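Local coordinates for protein GCN5 like acetylase + bromodomain (Cryptosporidium parvum, PDB 4LDF) that probably acetylates histone H3 through its GCN5-type acetyltransferase domain, and is represented here by its bromodomain, a helical module that in relatives reads acetylated lysines, at residues A[28-34]-A[98-102]. Sequence-based numbering, arbitrary orientation.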
loop_
_atom_site.group_PDB
_atom_site.type_symbol
_atom_site.label_atom_id
_atom_site.label_comp_id
_atom_site.label_asym_id
_atom_site.label_seq_id
_atom_site.Cartn_x
_atom_site.Cartn_y
_atom_site.Cartn_z
ATOM N N HIS A 28 4.324 7.335 7.864
ATOM C CA HIS A 28 3.838 8.666 7.480
ATOM C C HIS A 28 2.518 8.881 8.237
ATOM O O HIS A 28 1.661 8.003 8.214
ATOM C CB HIS A 28 3.570 8.758 5.967
ATOM C CG HIS A 28 3.392 10.165 5.483
ATOM N ND1 HIS A 28 2.283 10.917 5.829
ATOM C CD2 HIS A 28 4.163 10.891 4.640
ATOM C CE1 HIS A 28 2.432 12.078 5.221
ATOM N NE2 HIS A 28 3.541 12.101 4.479
ATOM N N GLU A 29 2.367 10.023 8.921
ATOM C CA GLU A 29 1.155 10.334 9.707
ATOM C C GLU A 29 -0.184 10.121 8.959
ATOM O O GLU A 29 -1.129 9.650 9.576
ATOM C CB GLU A 29 1.239 11.744 10.323
ATOM C CG GLU A 29 1.140 12.895 9.332
ATOM C CD GLU A 29 1.010 14.294 9.908
ATOM O OE1 GLU A 29 0.623 15.203 9.144
ATOM O OE2 GLU A 29 1.293 14.488 11.111
ATOM N N ASN A 30 -0.234 10.426 7.640
ATOM C CA ASN A 30 -1.417 10.299 6.770
ATOM C C ASN A 30 -1.628 8.923 6.146
ATOM O O ASN A 30 -2.561 8.739 5.361
ATOM C CB ASN A 30 -1.446 11.413 5.710
ATOM C CG ASN A 30 -1.567 12.780 6.332
ATOM O OD1 ASN A 30 -2.082 12.941 7.446
ATOM N ND2 ASN A 30 -1.060 13.790 5.661
ATOM N N ALA A 31 -0.796 7.957 6.527
ATOM C CA ALA A 31 -0.886 6.571 6.070
ATOM C C ALA A 31 -1.893 5.771 6.882
ATOM O O ALA A 31 -2.234 4.642 6.501
ATOM C CB ALA A 31 0.479 5.917 6.145
ATOM N N TRP A 32 -2.371 6.345 7.997
ATOM C CA TRP A 32 -3.324 5.687 8.880
ATOM C C TRP A 32 -4.546 5.004 8.192
ATOM O O TRP A 32 -4.830 3.873 8.587
ATOM C CB TRP A 32 -3.688 6.549 10.096
ATOM C CG TRP A 32 -4.603 7.697 9.801
ATOM C CD1 TRP A 32 -4.250 8.994 9.559
ATOM C CD2 TRP A 32 -6.034 7.636 9.675
ATOM N NE1 TRP A 32 -5.374 9.750 9.306
ATOM C CE2 TRP A 32 -6.479 8.930 9.326
ATOM C CE3 TRP A 32 -6.991 6.618 9.868
ATOM C CZ2 TRP A 32 -7.837 9.227 9.130
ATOM C CZ3 TRP A 32 -8.327 6.903 9.635
ATOM C CH2 TRP A 32 -8.741 8.198 9.285
ATOM N N PRO A 33 -5.230 5.571 7.148
ATOM C CA PRO A 33 -6.369 4.845 6.543
ATOM C C PRO A 33 -5.969 3.633 5.705
ATOM O O PRO A 33 -6.853 2.933 5.193
ATOM C CB PRO A 33 -7.015 5.901 5.621
ATOM C CG PRO A 33 -6.419 7.177 5.961
ATOM C CD PRO A 33 -5.070 6.890 6.499
ATOM N N PHE A 34 -4.648 3.401 5.528
ATOM C CA PHE A 34 -4.134 2.318 4.684
ATOM C C PHE A 34 -3.404 1.228 5.482
ATOM O O PHE A 34 -3.002 0.230 4.892
ATOM C CB PHE A 34 -3.195 2.902 3.597
ATOM C CG PHE A 34 -3.743 4.092 2.825
ATOM C CD1 PHE A 34 -3.531 5.391 3.273
ATOM C CD2 PHE A 34 -4.446 3.909 1.635
ATOM C CE1 PHE A 34 -4.094 6.482 2.602
ATOM C CE2 PHE A 34 -4.947 5.005 0.922
ATOM C CZ PHE A 34 -4.770 6.286 1.409
ATOM N N TYR A 98 -4.736 12.190 0.718
ATOM C CA TYR A 98 -3.698 11.385 1.354
ATOM C C TYR A 98 -3.099 10.428 0.316
ATOM O O TYR A 98 -1.878 10.367 0.189
ATOM C CB TYR A 98 -4.235 10.582 2.550
ATOM C CG TYR A 98 -4.805 11.360 3.719
ATOM C CD1 TYR A 98 -4.393 12.665 3.986
ATOM C CD2 TYR A 98 -5.699 10.765 4.604
ATOM C CE1 TYR A 98 -4.902 13.377 5.076
ATOM C CE2 TYR A 98 -6.198 11.459 5.710
ATOM C CZ TYR A 98 -5.786 12.762 5.948
ATOM O OH TYR A 98 -6.295 13.458 7.019
ATOM N N ALA A 99 -3.962 9.708 -0.437
ATOM C CA ALA A 99 -3.552 8.759 -1.475
ATOM C C ALA A 99 -2.557 9.353 -2.468
ATOM O O ALA A 99 -1.587 8.674 -2.802
ATOM C CB ALA A 99 -4.764 8.210 -2.217
ATOM N N ASN A 100 -2.810 10.597 -2.950
ATOM C CA ASN A 100 -1.976 11.349 -3.902
ATOM C C ASN A 100 -0.644 11.752 -3.239
ATOM O O ASN A 100 0.427 11.540 -3.813
ATOM C CB ASN A 100 -2.746 12.606 -4.413
ATOM C CG ASN A 100 -3.847 12.303 -5.415
ATOM O OD1 ASN A 100 -3.954 11.206 -5.934
ATOM N ND2 ASN A 100 -4.662 13.279 -5.745
ATOM N N GLN A 101 -0.728 12.279 -2.006
ATOM C CA GLN A 101 0.417 12.683 -1.195
ATOM C C GLN A 101 1.330 11.497 -0.910
ATOM O O GLN A 101 2.525 11.596 -1.165
ATOM C CB GLN A 101 -0.052 13.333 0.122
ATOM C CG GLN A 101 1.114 13.737 1.029
ATOM C CD GLN A 101 0.687 14.153 2.401
ATOM O OE1 GLN A 101 -0.200 13.555 3.011
ATOM N NE2 GLN A 101 1.367 15.151 2.944
ATOM N N LEU A 102 0.762 10.353 -0.469
ATOM C CA LEU A 102 1.562 9.190 -0.100
ATOM C C LEU A 102 2.175 8.476 -1.274
ATOM O O LEU A 102 3.265 7.954 -1.132
ATOM C CB LEU A 102 0.804 8.213 0.808
ATOM C CG LEU A 102 0.162 8.760 2.088
ATOM C CD1 LEU A 102 -0.952 7.884 2.528
ATOM C CD2 LEU A 102 1.148 8.892 3.184
#
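One hydrogen bond joins the side chains of Asn-30 and Gln-101. Asn-30 ND2 donates to Gln-101 OE1 at 2.8 Å, nearly straight at 168°, on a lone pair of the carbonyl. Gln-101 reaches it with an extended chain, CG anti to the backbone N (chi1 178°).

The Asn-30 amide also stacks on the Tyr-98 ring, the two planes 15° apart. Its CB lies over one face of the ring, 4.0 Å from the Tyr-98 ring centroid, a CH-pi contact. Pro-33 CG comes within 3.9 Å of Tyr-98 CD2, and the Trp-32 ring lies obliquely beside the tyrosine.

Leu-102 splits its two methyls. Leu-102 CD2 lies over one face of the His-28 ring, 3.6 Å from its centroid. Leu-102 CD1 packs 3.4 Å from Phe-34 CE1. The edge of the Phe-34 ring meets Tyr-98 CB, and its CZ approaches Ala-99 CB.

Asn-30 N donates to His-28 ND1 at 3.1 Å, in the ring plane, which helps fix the imidazole rotation. On helix 71-88, Phe-34 touches Met-81 and Cys-85, and Leu-102 touches Phe-82.

The contact packs the ZA loop onto the C-terminal helix 93-110. Trp-32, Pro-33 and Phe-34 form the WPF shelf, which in relatives lines the acetyl-lysine pocket; a glycerol lies near Pro-33. Phe-34, Leu-102 and Ala-99 form the buried part, while the amide bond joins the more exposed Asn-30 and Gln-101. Because ND1 accepts a backbone N-H, neutral His-28 probably carries its proton on NE2.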